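Local coordinates for protein flavodoxin (Streptococcus pneumoniae, PDB 5LJI) that binds flavin mononucleotide and probably serves as a low-potential electron donor to redox enzymes, at residues 7-12 / 36-41; 54-59 / 100-105; 91-96 / 122-127. All coordinates share one frame; numbering follows the deposited sequence.

Interaction 1 of 3, residues 7-12 / 36-41; sequences VFASMT and DECTTV. With CA (calcium ion), chain D; FMN (flavin mononucleotide), chain C.
Val7 and Phe8 pair in parallel with Asp36 and Glu37. The Phe8 amide gives its hydrogen to Asp36 O (N to O 3.0 Å, 163° at the hydrogen), and Phe8 O takes the amide of Cys38 (O to N 2.9 Å), the donor standing somewhat out of the carbonyl plane. Segment 36-41 thus satisfies both backbone polar groups of Phe8. The ring, placed between backbone N and carbonyl carbon by a chi1 of 77°, lies back over Glu37, whose CA sits 4.1 Å from the ring centroid in a CH-pi contact displaced toward the rim. The Glu37 carboxylate stands almost perpendicular to that ring; its OE1, 3.5 Å from Phe8 O, is not bonded to it, both being acceptors. Where strand 32-37 ends, Glu37 O accepts twice, from Thr40 N and from Thr40 OG1 (O to OG1 2.6 Å), which ties down the turn. On the other face of the sheet Val7 CG1 lies against the CB of Cys38, and Val7 CG2 meets Val41 CG1 tip to tip at 3.9 Å; Ala9 CB touches Cys38 SG. Asp36 uses both carboxylate oxygens on a calcium ion, shared with Asp34. Beyond the ladder, 10-12 wraps the flavin phosphate: O2P accepts from Met11 N (selenomethionine) and from Thr12 N (2.8 Å to that nitrogen), while the hydroxyls of Ser10 and Thr12 donate to O3P and O1P at modelled lengths that are doubtfully short. The arrangement closes the beta-alpha-beta unit of strand 3-8, helix 14-28 and strand 32-37. Strand 51-57 flanks strand 3-8 on its other edge, bonding to Val7 and Ala9; helix 14-28 packs on Phe8, and Phe71 of helix 69-75 covers Val7 and Val41 on the opposite face.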
loop_
_atom_site.group_PDB
_atom_site.type_symbol
_atom_site.label_atom_id
_atom_site.label_comp_id
_atom_site.label_asym_id
_atom_site.label_seq_id
_atom_site.Cartn_x
_atom_site.Cartn_y
_atom_site.Cartn_z
ATOM N N VAL A 7 -2.740 4.381 2.746
ATOM C CA VAL A 7 -2.047 5.591 2.392
ATOM C C VAL A 7 -1.408 5.497 1.005
ATOM O O VAL A 7 -0.672 4.563 0.721
ATOM C CB VAL A 7 -0.975 5.920 3.484
ATOM C CG1 VAL A 7 -0.243 7.195 3.088
ATOM C CG2 VAL A 7 -1.596 6.103 4.879
ATOM N N PHE A 8 -1.699 6.462 0.118
ATOM C CA PHE A 8 -1.255 6.438 -1.258
ATOM C C PHE A 8 -0.502 7.734 -1.719
ATOM O O PHE A 8 -0.716 8.820 -1.194
ATOM C CB PHE A 8 -2.423 6.163 -2.187
ATOM C CG PHE A 8 -3.322 7.352 -2.433
ATOM C CD1 PHE A 8 -4.362 7.659 -1.540
ATOM C CD2 PHE A 8 -3.102 8.218 -3.519
ATOM C CE1 PHE A 8 -5.140 8.809 -1.713
ATOM C CE2 PHE A 8 -3.922 9.358 -3.738
ATOM C CZ PHE A 8 -4.946 9.649 -2.821
ATOM N N ALA A 9 0.361 7.579 -2.716
ATOM C CA ALA A 9 0.928 8.697 -3.475
ATOM C C ALA A 9 0.602 8.423 -4.926
ATOM O O ALA A 9 0.595 7.267 -5.339
ATOM C CB ALA A 9 2.415 8.766 -3.291
ATOM N N SER A 10 0.207 9.460 -5.647
ATOM C CA SER A 10 -0.134 9.347 -7.056
ATOM C C SER A 10 -0.031 10.709 -7.715
ATOM O O SER A 10 -0.638 11.675 -7.255
ATOM C CB SER A 10 -1.551 8.811 -7.236
ATOM O OG SER A 10 -1.801 8.556 -8.623
HETATM N N MSE A 11 0.722 10.782 -8.802
HETATM C CA MSE A 11 0.886 12.018 -9.525
HETATM C C MSE A 11 -0.064 12.071 -10.680
HETATM O O MSE A 11 -0.607 13.100 -10.980
HETATM C CB MSE A 11 2.316 12.052 -10.022
HETATM C CG MSE A 11 2.836 13.468 -10.197
HETATM SE SE MSE A 11 4.781 13.346 -10.606
HETATM C CE MSE A 11 4.690 12.487 -12.383
ATOM N N THR A 12 -0.277 10.958 -11.349
ATOM C CA THR A 12 -1.151 10.947 -12.499
ATOM C C THR A 12 -2.306 9.995 -12.327
ATOM O O THR A 12 -2.950 9.649 -13.291
ATOM C CB THR A 12 -0.354 10.585 -13.780
ATOM O OG1 THR A 12 0.028 9.208 -13.767
ATOM C CG2 THR A 12 0.896 11.446 -13.877
ATOM N N ASP A 36 -6.104 7.936 2.531
ATOM C CA ASP A 36 -5.461 9.258 2.583
ATOM C C ASP A 36 -4.271 9.360 1.658
ATOM O O ASP A 36 -3.490 8.399 1.469
ATOM C CB ASP A 36 -4.993 9.588 4.027
ATOM C CG ASP A 36 -6.162 9.794 4.991
ATOM O OD1 ASP A 36 -6.744 10.911 5.014
ATOM O OD2 ASP A 36 -6.510 8.839 5.750
ATOM N N GLU A 37 -4.125 10.550 1.113
ATOM C CA GLU A 37 -2.930 10.971 0.394
ATOM C C GLU A 37 -1.766 11.095 1.428
ATOM O O GLU A 37 -1.997 11.614 2.510
ATOM C CB GLU A 37 -3.281 12.276 -0.304
ATOM C CG GLU A 37 -2.116 13.252 -0.450
ATOM C CD GLU A 37 -1.086 12.752 -1.427
ATOM O OE1 GLU A 37 -1.545 11.990 -2.308
ATOM O OE2 GLU A 37 0.121 13.135 -1.344
ATOM N N CYS A 38 -0.558 10.581 1.108
ATOM C CA CYS A 38 0.574 10.508 2.049
ATOM C C CYS A 38 0.999 11.831 2.697
ATOM O O CYS A 38 1.614 11.820 3.753
ATOM C CB CYS A 38 1.830 9.873 1.402
ATOM S SG CYS A 38 2.510 10.731 -0.058
ATOM N N THR A 39 0.689 12.943 2.041
ATOM C CA THR A 39 1.054 14.285 2.511
ATOM C C THR A 39 0.139 14.781 3.608
ATOM O O THR A 39 0.450 15.744 4.280
ATOM C CB THR A 39 0.959 15.232 1.293
ATOM O OG1 THR A 39 2.230 15.240 0.634
ATOM C CG2 THR A 39 0.505 16.648 1.623
ATOM N N THR A 40 -1.009 14.143 3.768
ATOM C CA THR A 40 -2.071 14.660 4.616
ATOM C C THR A 40 -2.161 13.945 5.950
ATOM O O THR A 40 -3.063 14.215 6.738
ATOM C CB THR A 40 -3.436 14.517 3.911
ATOM O OG1 THR A 40 -3.764 13.111 3.719
ATOM C CG2 THR A 40 -3.425 15.255 2.567
ATOM N N VAL A 41 -1.243 13.034 6.220
ATOM C CA VAL A 41 -1.464 12.065 7.273
ATOM C C VAL A 41 -0.105 11.659 7.873
ATOM O O VAL A 41 0.874 11.711 7.193
ATOM C CB VAL A 41 -2.229 10.875 6.615
ATOM C CG1 VAL A 41 -1.463 9.555 6.670
ATOM C CG2 VAL A 41 -3.667 10.759 7.129
HETATM CA CA CA D . -8.445 10.022 6.698
HETATM N N1 FMN C . 8.159 2.668 -12.930
HETATM C C2 FMN C . 8.826 1.669 -12.363
HETATM O O2 FMN C . 8.279 0.544 -12.166
HETATM N N3 FMN C . 10.107 1.851 -12.030
HETATM C C4 FMN C . 10.811 2.982 -12.250
HETATM O O4 FMN C . 12.032 3.077 -12.002
HETATM C C4A FMN C . 10.136 4.118 -12.846
HETATM N N5 FMN C . 10.747 5.285 -13.091
HETATM C C5A FMN C . 10.050 6.268 -13.662
HETATM C C6 FMN C . 10.658 7.466 -13.905
HETATM C C7 FMN C . 9.928 8.504 -14.482
HETATM C C7M FMN C . 10.594 9.822 -14.779
HETATM C C8 FMN C . 8.497 8.324 -14.831
HETATM C C8M FMN C . 7.691 9.437 -15.472
HETATM C C9 FMN C . 7.884 7.119 -14.594
HETATM C C9A FMN C . 8.599 6.095 -13.992
HETATM N N10 FMN C . 7.990 4.905 -13.726
HETATM C C10 FMN C . 8.727 3.867 -13.172
HETATM C "C1'" FMN C . 6.584 4.618 -14.053
HETATM C "C2'" FMN C . 5.565 5.292 -13.099
HETATM O "O2'" FMN C . 5.739 4.848 -11.746
HETATM C "C3'" FMN C . 4.182 4.959 -13.674
HETATM O "O3'" FMN C . 4.055 5.950 -14.709
HETATM C "C4'" FMN C . 3.036 5.057 -12.667
HETATM O "O4'" FMN C . 1.886 4.607 -13.343
HETATM C "C5'" FMN C . 2.821 6.449 -12.110
HETATM O "O5'" FMN C . 1.871 6.419 -11.018
HETATM P P FMN C . 0.762 7.555 -10.804
HETATM O O1P FMN C . -0.093 7.541 -12.061
HETATM O O2P FMN C . 1.412 8.908 -10.582
HETATM O O3P FMN C . -0.072 7.024 -9.574
#

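Interaction 2 of 3, residues 54-59 / 100-105; sequences VATYTY and KAVDDF. With FMN (flavin mononucleotide), chain C.
Val54 lays its CG1 methyl squarely over the Phe105 ring, 3.7 Å from the ring centroid and 8° off the normal, a CH-pi contact at the centre of the face. A chi1 of 166° turns CG1 of Val54 to the ring centre and leaves CG2 along the CD1-CE1 side. Thr56 is nearly eclipsed (chi1 5°): its OG1 lies 3.7 Å from Phe105 CD2, its CG2 near CE2, and the buried hydroxyl has no polar partner in the model. Ala101 CB fits beneath the strand end, 3.4 Å from Tyr57 O. Thr58, off the staggered positions, sets CG2 against Ala101 N (3.2 Å). Its backbone faces the flavin instead, Thr58 O accepting from the ribityl O2' at 2.6 Å. The side chains of Tyr57 and Tyr59 leave the strand on the side away from the helix, the Tyr57 ring meeting the ribityl-phosphate arm and the Tyr59 ring the dimethylbenzene end of the flavin. The axes of strand 54-57 and helix 100-105 come within 7.6 Å and run roughly antiparallel; the helix also packs on Val87 of strand 84-91, and Tyr72 and Leu75 of helix 69-75 adjoin Phe105, with Tyr72 edge-to-face.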
loop_
_atom_site.group_PDB
_atom_site.type_symbol
_atom_site.label_atom_id
_atom_site.label_comp_id
_atom_site.label_asym_id
_atom_site.label_seq_id
_atom_site.Cartn_x
_atom_site.Cartn_y
_atom_site.Cartn_z
ATOM N N VAL A 54 0.084 0.383 2.170
ATOM C CA VAL A 54 0.676 1.478 1.331
ATOM C C VAL A 54 0.507 1.230 -0.147
ATOM O O VAL A 54 0.697 0.150 -0.615
ATOM C CB VAL A 54 2.162 1.694 1.627
ATOM C CG1 VAL A 54 2.800 2.534 0.543
ATOM C CG2 VAL A 54 2.310 2.354 2.975
ATOM N N ALA A 55 0.105 2.251 -0.882
ATOM C CA ALA A 55 -0.078 2.159 -2.324
ATOM C C ALA A 55 0.827 3.186 -2.952
ATOM O O ALA A 55 0.706 4.387 -2.631
ATOM C CB ALA A 55 -1.527 2.398 -2.659
ATOM N N THR A 56 1.878 2.751 -3.678
ATOM C CA THR A 56 2.890 3.716 -4.190
ATOM C C THR A 56 3.219 3.510 -5.621
ATOM O O THR A 56 3.203 2.369 -6.077
ATOM C CB THR A 56 4.369 3.526 -3.741
ATOM O OG1 THR A 56 4.615 2.349 -2.965
ATOM C CG2 THR A 56 4.985 4.775 -3.317
ATOM N N TYR A 57 3.644 4.576 -6.300
ATOM C CA TYR A 57 4.280 4.417 -7.604
ATOM C C TYR A 57 5.808 4.433 -7.378
ATOM O O TYR A 57 6.273 4.672 -6.251
ATOM C CB TYR A 57 3.852 5.480 -8.660
ATOM C CG TYR A 57 4.136 6.931 -8.325
ATOM C CD1 TYR A 57 3.307 7.663 -7.444
ATOM C CD2 TYR A 57 5.232 7.594 -8.875
ATOM C CE1 TYR A 57 3.595 9.030 -7.136
ATOM C CE2 TYR A 57 5.478 8.939 -8.589
ATOM C CZ TYR A 57 4.667 9.654 -7.727
ATOM O OH TYR A 57 4.957 11.006 -7.460
ATOM N N THR A 58 6.550 4.156 -8.438
ATOM C CA THR A 58 8.018 4.249 -8.399
ATOM C C THR A 58 8.543 5.212 -9.438
ATOM O O THR A 58 7.981 5.401 -10.523
ATOM C CB THR A 58 8.791 2.914 -8.155
ATOM O OG1 THR A 58 10.005 2.750 -8.979
ATOM C CG2 THR A 58 7.968 1.715 -8.126
ATOM N N TYR A 59 9.512 5.977 -9.009
ATOM C CA TYR A 59 9.881 7.140 -9.793
ATOM C C TYR A 59 11.401 7.331 -9.759
ATOM O O TYR A 59 11.955 7.700 -8.744
ATOM C CB TYR A 59 9.156 8.367 -9.223
ATOM C CG TYR A 59 9.050 9.503 -10.217
ATOM C CD1 TYR A 59 8.229 9.403 -11.341
ATOM C CD2 TYR A 59 9.793 10.677 -10.044
ATOM C CE1 TYR A 59 8.146 10.446 -12.258
ATOM C CE2 TYR A 59 9.716 11.720 -10.954
ATOM C CZ TYR A 59 8.895 11.601 -12.061
ATOM O OH TYR A 59 8.802 12.663 -12.960
ATOM N N LYS A 100 9.695 -1.190 -7.880
ATOM C CA LYS A 100 10.614 -1.129 -6.726
ATOM C C LYS A 100 10.179 -0.485 -5.441
ATOM O O LYS A 100 10.558 -0.953 -4.347
ATOM C CB LYS A 100 11.811 -0.323 -7.112
ATOM C CG LYS A 100 12.936 -1.164 -7.528
ATOM C CD LYS A 100 13.704 -1.674 -6.349
ATOM C CE LYS A 100 15.141 -1.790 -6.826
ATOM N NZ LYS A 100 16.115 -1.437 -5.746
ATOM N N ALA A 101 9.465 0.631 -5.519
ATOM C CA ALA A 101 9.030 1.308 -4.257
ATOM C C ALA A 101 8.153 0.361 -3.462
ATOM O O ALA A 101 8.140 0.409 -2.232
ATOM C CB ALA A 101 8.368 2.687 -4.463
ATOM N N VAL A 102 7.443 -0.524 -4.152
ATOM C CA VAL A 102 6.660 -1.573 -3.456
ATOM C C VAL A 102 7.568 -2.486 -2.582
ATOM O O VAL A 102 7.291 -2.709 -1.406
ATOM C CB VAL A 102 5.831 -2.433 -4.449
ATOM C CG1 VAL A 102 5.281 -3.655 -3.728
ATOM C CG2 VAL A 102 4.679 -1.614 -5.050
ATOM N N ASP A 103 8.627 -3.036 -3.176
ATOM C CA ASP A 103 9.622 -3.794 -2.413
ATOM C C ASP A 103 10.279 -2.978 -1.287
ATOM O O ASP A 103 10.555 -3.494 -0.186
ATOM C CB ASP A 103 10.750 -4.261 -3.335
ATOM C CG ASP A 103 10.289 -5.232 -4.389
ATOM O OD1 ASP A 103 9.202 -5.857 -4.311
ATOM O OD2 ASP A 103 11.043 -5.355 -5.355
ATOM N N ASP A 104 10.549 -1.711 -1.539
ATOM C CA ASP A 104 11.100 -0.882 -0.484
ATOM C C ASP A 104 10.141 -0.798 0.685
ATOM O O ASP A 104 10.542 -0.975 1.850
ATOM C CB ASP A 104 11.434 0.514 -0.984
ATOM C CG ASP A 104 12.441 0.500 -2.113
ATOM O OD1 ASP A 104 13.228 -0.445 -2.175
ATOM O OD2 ASP A 104 12.474 1.431 -2.956
ATOM N N PHE A 105 8.869 -0.501 0.421
ATOM C CA PHE A 105 7.896 -0.371 1.536
ATOM C C PHE A 105 7.691 -1.703 2.246
ATOM O O PHE A 105 7.382 -1.757 3.437
ATOM C CB PHE A 105 6.526 0.190 1.075
ATOM C CG PHE A 105 6.420 1.678 1.212
ATOM C CD1 PHE A 105 6.152 2.262 2.463
ATOM C CD2 PHE A 105 6.602 2.483 0.146
ATOM C CE1 PHE A 105 6.096 3.643 2.632
ATOM C CE2 PHE A 105 6.539 3.891 0.294
ATOM C CZ PHE A 105 6.310 4.469 1.537
HETATM N N1 FMN C . 8.159 2.668 -12.930
HETATM C C2 FMN C . 8.826 1.669 -12.363
HETATM O O2 FMN C . 8.279 0.544 -12.166
HETATM N N3 FMN C . 10.107 1.851 -12.030
HETATM C C4 FMN C . 10.811 2.982 -12.250
HETATM O O4 FMN C . 12.032 3.077 -12.002
HETATM C C4A FMN C . 10.136 4.118 -12.846
HETATM N N5 FMN C . 10.747 5.285 -13.091
HETATM C C5A FMN C . 10.050 6.268 -13.662
HETATM C C6 FMN C . 10.658 7.466 -13.905
HETATM C C7 FMN C . 9.928 8.504 -14.482
HETATM C C7M FMN C . 10.594 9.822 -14.779
HETATM C C8 FMN C . 8.497 8.324 -14.831
HETATM C C8M FMN C . 7.691 9.437 -15.472
HETATM C C9 FMN C . 7.884 7.119 -14.594
HETATM C C9A FMN C . 8.599 6.095 -13.992
HETATM N N10 FMN C . 7.990 4.905 -13.726
HETATM C C10 FMN C . 8.727 3.867 -13.172
HETATM C "C1'" FMN C . 6.584 4.618 -14.053
HETATM C "C2'" FMN C . 5.565 5.292 -13.099
HETATM O "O2'" FMN C . 5.739 4.848 -11.746
HETATM C "C3'" FMN C . 4.182 4.959 -13.674
HETATM O "O3'" FMN C . 4.055 5.950 -14.709
HETATM C "C4'" FMN C . 3.036 5.057 -12.667
HETATM O "O4'" FMN C . 1.886 4.607 -13.343
HETATM C "C5'" FMN C . 2.821 6.449 -12.110
HETATM O "O5'" FMN C . 1.871 6.419 -11.018
HETATM P P FMN C . 0.762 7.555 -10.804
HETATM O O1P FMN C . -0.093 7.541 -12.061
HETATM O O2P FMN C . 1.412 8.908 -10.582
HETATM O O3P FMN C . -0.072 7.024 -9.574
#

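Interaction 3 of 3, residues 91-96 / 122-127; sequences GDTFYD and KVDLSA. With FMN (flavin mononucleotide), chain C.
Gly91 is gripped at both of its backbone polar atoms by the end of strand 115-124 and the residue after it. Its amide points almost straight down the carbonyl of Val123 (N to O 2.7 Å), and its own oxygen receives Leu125 N, modelled at a doubtfully short 2.5 Å; Gly91 and Asp124 thus form a parallel bridge. The next step of the loop is held by a side chain: Asp124 OD1 takes the amide of Thr93 (2.8 Å to that nitrogen, 160° at the hydrogen), which comes in from above the carboxylate plane. The extended chi1 of -170° carries the Asp124 carboxylate across to Thr93, whose CG2 lies 3.1 Å from OD2. Asp92 and Leu125 run side by side, Leu125 CD1 lying 3.9 Å from Asp92 CG. The carboxylates of Asp92 and Asp124 come within 4.0 Å, OD1 to OD1, a proximity that would probably raise the cost of charging both. Asp92 OD1 is also occupied within its own loop, accepting from Phe94 N in an Asx turn, while Tyr95 N bonds back to Asp92 O. These bonds probably help position the loop at the cofactor. Asp92 N donates to flavin O2, and Gly91 CA lies 3.3 Å from that oxygen. Tyr95 lays one ring face on the isoalloxazine, C4A lying 3.4 Å above the ring plane over its centre; Phe94 CD2 touches the opposite face. Leu125 CD2 approaches the ribityl O3'. Farther out, Ser90 OG bonds to Leu125 O, and Lys122 makes a salt bridge with Asp103. A loop following an inner strand of the parallel sheet, carrying an aromatic ring stacked on the isoalloxazine and an amide for O2, is characteristic of the flavin-binding site of flavodoxins.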
loop_
_atom_site.group_PDB
_atom_site.type_symbol
_atom_site.label_atom_id
_atom_site.label_comp_id
_atom_site.label_asym_id
_atom_site.label_seq_id
_atom_site.Cartn_x
_atom_site.Cartn_y
_atom_site.Cartn_z
ATOM N N GLY A 91 3.790 0.924 -11.463
ATOM C CA GLY A 91 5.041 1.279 -12.109
ATOM C C GLY A 91 4.857 1.087 -13.617
ATOM O O GLY A 91 3.741 1.241 -14.141
ATOM N N ASP A 92 5.957 0.732 -14.271
ATOM C CA ASP A 92 6.069 0.680 -15.722
ATOM C C ASP A 92 7.157 -0.360 -16.077
ATOM O O ASP A 92 8.336 -0.174 -15.811
ATOM C CB ASP A 92 6.453 2.063 -16.280
ATOM C CG ASP A 92 6.443 2.110 -17.817
ATOM O OD1 ASP A 92 6.439 1.054 -18.469
ATOM O OD2 ASP A 92 6.434 3.233 -18.348
ATOM N N THR A 93 6.714 -1.433 -16.705
ATOM C CA THR A 93 7.508 -2.622 -17.017
ATOM C C THR A 93 8.631 -2.344 -18.022
ATOM O O THR A 93 9.449 -3.198 -18.326
ATOM C CB THR A 93 6.542 -3.736 -17.498
ATOM O OG1 THR A 93 7.104 -5.010 -17.253
ATOM C CG2 THR A 93 6.144 -3.595 -18.965
ATOM N N PHE A 94 8.676 -1.109 -18.490
ATOM C CA PHE A 94 9.782 -0.563 -19.224
ATOM C C PHE A 94 11.061 -0.661 -18.415
ATOM O O PHE A 94 12.132 -0.952 -18.960
ATOM C CB PHE A 94 9.425 0.893 -19.550
ATOM C CG PHE A 94 10.437 1.638 -20.370
ATOM C CD1 PHE A 94 11.065 1.054 -21.474
ATOM C CD2 PHE A 94 10.711 2.970 -20.078
ATOM C CE1 PHE A 94 11.983 1.777 -22.233
ATOM C CE2 PHE A 94 11.615 3.693 -20.826
ATOM C CZ PHE A 94 12.238 3.103 -21.916
ATOM N N TYR A 95 10.927 -0.388 -17.121
ATOM C CA TYR A 95 12.038 -0.440 -16.155
ATOM C C TYR A 95 12.257 -1.879 -15.642
ATOM O O TYR A 95 11.303 -2.641 -15.425
ATOM C CB TYR A 95 11.760 0.551 -15.006
ATOM C CG TYR A 95 11.461 1.949 -15.524
ATOM C CD1 TYR A 95 10.140 2.360 -15.814
ATOM C CD2 TYR A 95 12.472 2.825 -15.794
ATOM C CE1 TYR A 95 9.868 3.622 -16.334
ATOM C CE2 TYR A 95 12.210 4.089 -16.301
ATOM C CZ TYR A 95 10.908 4.465 -16.591
ATOM O OH TYR A 95 10.669 5.704 -17.091
ATOM N N ASP A 96 13.523 -2.266 -15.467
ATOM C CA ASP A 96 13.833 -3.516 -14.739
ATOM C C ASP A 96 13.533 -3.306 -13.279
ATOM O O ASP A 96 13.237 -4.277 -12.592
ATOM C CB ASP A 96 15.296 -3.982 -14.900
ATOM C CG ASP A 96 16.299 -2.862 -14.675
ATOM O OD1 ASP A 96 16.344 -1.969 -15.551
ATOM O OD2 ASP A 96 17.056 -2.897 -13.677
ATOM N N LYS A 122 2.034 -5.601 -7.778
ATOM C CA LYS A 122 2.699 -4.630 -8.606
ATOM C C LYS A 122 1.886 -4.502 -9.849
ATOM O O LYS A 122 1.503 -5.526 -10.463
ATOM C CB LYS A 122 4.106 -5.142 -8.920
ATOM C CG LYS A 122 4.908 -5.428 -7.659
ATOM C CD LYS A 122 6.377 -5.794 -7.971
ATOM C CE LYS A 122 7.150 -5.924 -6.664
ATOM N NZ LYS A 122 8.611 -6.132 -6.890
ATOM N N VAL A 123 1.574 -3.257 -10.226
ATOM C CA VAL A 123 0.775 -3.039 -11.416
ATOM C C VAL A 123 1.555 -2.232 -12.439
ATOM O O VAL A 123 2.244 -1.227 -12.128
ATOM C CB VAL A 123 -0.583 -2.333 -11.098
ATOM C CG1 VAL A 123 -1.351 -2.054 -12.381
ATOM C CG2 VAL A 123 -1.407 -3.176 -10.135
ATOM N N ASP A 124 1.423 -2.685 -13.680
ATOM C CA ASP A 124 2.105 -2.079 -14.797
ATOM C C ASP A 124 1.180 -0.944 -15.253
ATOM O O ASP A 124 0.170 -1.197 -15.802
ATOM C CB ASP A 124 2.272 -3.116 -15.926
ATOM C CG ASP A 124 3.193 -2.634 -17.062
ATOM O OD1 ASP A 124 3.906 -1.616 -16.919
ATOM O OD2 ASP A 124 3.189 -3.320 -18.112
ATOM N N LEU A 125 1.610 0.289 -15.027
ATOM C CA LEU A 125 0.847 1.477 -15.406
ATOM C C LEU A 125 -0.596 1.439 -14.883
ATOM O O LEU A 125 -0.802 1.337 -13.654
ATOM C CB LEU A 125 0.966 1.757 -16.915
ATOM C CG LEU A 125 2.414 2.132 -17.276
ATOM C CD1 LEU A 125 2.628 2.017 -18.783
ATOM C CD2 LEU A 125 2.781 3.529 -16.835
ATOM N N SER A 126 -1.578 1.570 -15.755
ATOM C CA SER A 126 -2.965 1.577 -15.335
ATOM C C SER A 126 -3.424 0.169 -15.100
ATOM O O SER A 126 -2.981 -0.766 -15.767
ATOM C CB SER A 126 -3.922 2.162 -16.402
ATOM O OG SER A 126 -3.333 3.210 -17.156
ATOM N N ALA A 127 -4.395 0.013 -14.205
ATOM C CA ALA A 127 -4.897 -1.323 -13.918
ATOM C C ALA A 127 -5.884 -1.830 -14.966
ATOM O O ALA A 127 -6.733 -1.086 -15.456
ATOM C CB ALA A 127 -5.583 -1.325 -12.567
HETATM N N1 FMN C . 8.159 2.668 -12.930
HETATM C C2 FMN C . 8.826 1.669 -12.363
HETATM O O2 FMN C . 8.279 0.544 -12.166
HETATM N N3 FMN C . 10.107 1.851 -12.030
HETATM C C4 FMN C . 10.811 2.982 -12.250
HETATM O O4 FMN C . 12.032 3.077 -12.002
HETATM C C4A FMN C . 10.136 4.118 -12.846
HETATM N N5 FMN C . 10.747 5.285 -13.091
HETATM C C5A FMN C . 10.050 6.268 -13.662
HETATM C C6 FMN C . 10.658 7.466 -13.905
HETATM C C7 FMN C . 9.928 8.504 -14.482
HETATM C C7M FMN C . 10.594 9.822 -14.779
HETATM C C8 FMN C . 8.497 8.324 -14.831
HETATM C C8M FMN C . 7.691 9.437 -15.472
HETATM C C9 FMN C . 7.884 7.119 -14.594
HETATM C C9A FMN C . 8.599 6.095 -13.992
HETATM N N10 FMN C . 7.990 4.905 -13.726
HETATM C C10 FMN C . 8.727 3.867 -13.172
HETATM C "C1'" FMN C . 6.584 4.618 -14.053
HETATM C "C2'" FMN C . 5.565 5.292 -13.099
HETATM O "O2'" FMN C . 5.739 4.848 -11.746
HETATM C "C3'" FMN C . 4.182 4.959 -13.674
HETATM O "O3'" FMN C . 4.055 5.950 -14.709
HETATM C "C4'" FMN C . 3.036 5.057 -12.667
HETATM O "O4'" FMN C . 1.886 4.607 -13.343
HETATM C "C5'" FMN C . 2.821 6.449 -12.110
HETATM O "O5'" FMN C . 1.871 6.419 -11.018
HETATM P P FMN C . 0.762 7.555 -10.804
HETATM O O1P FMN C . -0.093 7.541 -12.061
HETATM O O2P FMN C . 1.412 8.908 -10.582
HETATM O O3P FMN C . -0.072 7.024 -9.574
#

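In the fold
All three interactions sit around one parallel sheet and meet at the flavin mononucleotide: 7-12 serves mainly the phosphate, 54-59 the ribityl chain and dimethylbenzene end, and interaction 3 the pyrimidine side and the ring face under Tyr95, with overlap along the ribityl chain. Interactions 1 and 2, with centres about 12 Å apart, join directly, since strands 3-8 and 51-57 are neighbours: Val7 O lies 2.9 Å from Ala55 N. Interactions 2 and 3, centres about 11 Å apart, alternate along the chain and are linked by the salt bridge from Asp103 OD1 to Lys122 NZ (2.7 Å). Interactions 1 and 3 do not touch, their nearest atoms about 7 Å apart, and the cofactor spans between them.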